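Local coordinates for 9.5 kDa culture filtrate antigen cfp10A (Mycobacterium tuberculosis, PDB 3DWG), which probably serves, in its thiocarboxylated form, as the sulfur donor for cysteine biosynthesis by the CysM-dependent pathway, at residues 21-26 with 32-37. Numbering follows the deposited sequence.
Sequences VSASGD and ISDLEA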
loop_
_atom_site.group_PDB
_atom_site.type_symbol
_atom_site.label_atom_id
_atom_site.label_comp_id
_atom_site.label_asym_id
_atom_site.label_seq_id
_atom_site.Cartn_x
_atom_site.Cartn_y
_atom_site.Cartn_z
ATOM N N VAL C 21 -5.854 -22.463 -29.087
ATOM C CA VAL C 21 -6.418 -23.464 -29.966
ATOM C C VAL C 21 -7.766 -23.870 -29.485
ATOM O O VAL C 21 -8.047 -23.720 -28.362
ATOM C CB VAL C 21 -5.515 -24.679 -30.092
ATOM C CG1 VAL C 21 -4.190 -24.288 -30.617
ATOM C CG2 VAL C 21 -5.381 -25.400 -28.769
ATOM N N SER C 22 -8.617 -24.343 -30.380
ATOM C CA SER C 22 -9.918 -24.855 -29.993
ATOM C C SER C 22 -9.796 -26.302 -29.601
ATOM O O SER C 22 -8.976 -27.031 -30.141
ATOM C CB SER C 22 -10.910 -24.819 -31.167
ATOM O OG SER C 22 -11.067 -23.510 -31.620
ATOM N N ALA C 23 -10.700 -26.711 -28.732
ATOM C CA ALA C 23 -10.777 -28.099 -28.315
ATOM C C ALA C 23 -12.215 -28.361 -27.968
ATOM O O ALA C 23 -13.008 -27.440 -27.829
ATOM C CB ALA C 23 -9.852 -28.367 -27.113
ATOM N N SER C 24 -12.570 -29.636 -27.911
ATOM C CA SER C 24 -13.910 -30.000 -27.459
ATOM C C SER C 24 -13.822 -31.063 -26.373
ATOM O O SER C 24 -12.909 -31.912 -26.348
ATOM C CB SER C 24 -14.777 -30.498 -28.618
ATOM O OG SER C 24 -14.153 -31.613 -29.205
ATOM N N GLY C 25 -14.782 -31.017 -25.466
ATOM C CA GLY C 25 -14.881 -32.053 -24.467
ATOM C C GLY C 25 -15.644 -31.563 -23.270
ATOM O O GLY C 25 -15.665 -30.357 -22.987
ATOM N N ASP C 26 -16.291 -32.486 -22.572
ATOM C CA ASP C 26 -17.145 -32.046 -21.489
ATOM C C ASP C 26 -16.506 -32.142 -20.120
ATOM O O ASP C 26 -17.170 -31.840 -19.096
ATOM C CB ASP C 26 -18.514 -32.771 -21.508
ATOM C CG ASP C 26 -18.400 -34.239 -21.380
ATOM O OD1 ASP C 26 -17.307 -34.783 -21.130
ATOM O OD2 ASP C 26 -19.467 -34.880 -21.488
ATOM N N ILE C 32 -8.177 -32.596 -22.908
ATOM C CA ILE C 32 -6.817 -33.082 -23.071
ATOM C C ILE C 32 -6.760 -34.190 -24.132
ATOM O O ILE C 32 -5.824 -34.274 -24.925
ATOM C CB ILE C 32 -6.197 -33.488 -21.748
ATOM C CG1 ILE C 32 -5.956 -32.236 -20.857
ATOM C CG2 ILE C 32 -4.882 -34.280 -21.941
ATOM C CD1 ILE C 32 -5.518 -32.598 -19.421
ATOM N N SER C 33 -7.808 -35.035 -24.149
ATOM C CA SER C 33 -7.852 -36.111 -25.167
ATOM C C SER C 33 -7.960 -35.559 -26.572
ATOM O O SER C 33 -7.276 -36.048 -27.486
ATOM C CB SER C 33 -9.070 -36.978 -24.904
ATOM O OG SER C 33 -9.009 -38.095 -25.823
ATOM N N ASP C 34 -8.804 -34.554 -26.726
ATOM C CA ASP C 34 -9.047 -33.878 -27.991
ATOM C C ASP C 34 -7.776 -33.147 -28.401
ATOM O O ASP C 34 -7.354 -33.222 -29.559
ATOM C CB ASP C 34 -10.214 -32.891 -27.880
ATOM C CG ASP C 34 -10.620 -32.351 -29.216
ATOM O OD1 ASP C 34 -11.071 -33.167 -30.086
ATOM O OD2 ASP C 34 -10.501 -31.139 -29.473
ATOM N N LEU C 35 -7.114 -32.519 -27.428
ATOM C CA LEU C 35 -5.851 -31.813 -27.735
ATOM C C LEU C 35 -4.827 -32.794 -28.274
ATOM O O LEU C 35 -4.134 -32.518 -29.256
ATOM C CB LEU C 35 -5.277 -31.128 -26.464
ATOM C CG LEU C 35 -5.996 -29.821 -26.078
ATOM C CD1 LEU C 35 -5.516 -29.391 -24.721
ATOM C CD2 LEU C 35 -5.744 -28.721 -27.120
ATOM N N GLU C 36 -4.692 -33.936 -27.601
ATOM C CA GLU C 36 -3.809 -34.995 -28.077
ATOM C C GLU C 36 -4.148 -35.484 -29.498
ATOM O O GLU C 36 -3.229 -35.709 -30.329
ATOM C CB GLU C 36 -3.824 -36.184 -27.116
ATOM C CG GLU C 36 -2.876 -37.316 -27.513
ATOM C CD GLU C 36 -1.399 -36.961 -27.432
ATOM O OE1 GLU C 36 -0.990 -36.127 -26.586
ATOM O OE2 GLU C 36 -0.631 -37.534 -28.227
ATOM N N ALA C 37 -5.438 -35.597 -29.800
ATOM C CA ALA C 37 -5.866 -36.024 -31.177
ATOM C C ALA C 37 -5.347 -35.048 -32.221
ATOM O O ALA C 37 -5.005 -35.451 -33.325
ATOM C CB ALA C 37 -7.397 -36.171 -31.290
HETATM O O HOH W 1 -8.009 -29.779 -30.001
#
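Asp34 lays its carboxylate over the backbone of Ala23 and Ser24, where strand 20-23 of this ubiquitin-like (beta-grasp) fold runs out into a loop. Helix 28-38 packs across the edge strand of the sheet here. The axes of strand 21-23 and helix 32-37 come within 8.5 Å. Asp34 CG stands anti to the backbone N (chi1 -171°), which carries the carboxylate off the helix to the strand end. There Ser24 N donates to Asp34 OD2 over 3.0 Å, and the N-H...O angle is 152°. The amide comes from above the carboxylate plane, 64° out of it. Asp34 OD2 also rests 3.3 Å from Ala23 CA. The Ser24 hydroxyl lies alongside the carboxylate, with OG 3.6 Å from Asp34 OD1, too long for a hydrogen bond.

Towards the protein interior the contact is apolar. Leu35 CD2 meets Val21 CG2 at 3.7 Å, the two side chains lying at a slant to each other. The same methyl is 4.1 Å from Ala23 CB. Val21 and Ala23 are buried, and each turns its CB to the helix. Both also touch Val5 of strand 3-6, while Leu35 reaches on to Ile42 of helix 42-46. The contact thus joins the helix to the sheet through a buried apolar side and a more open polar side. On the polar side a water gives one hydrogen bond to Ser22 O and another to Asp34 OD2, each 2.9 Å long, so Asp34 OD2 accepts from both this water and Ser24 N.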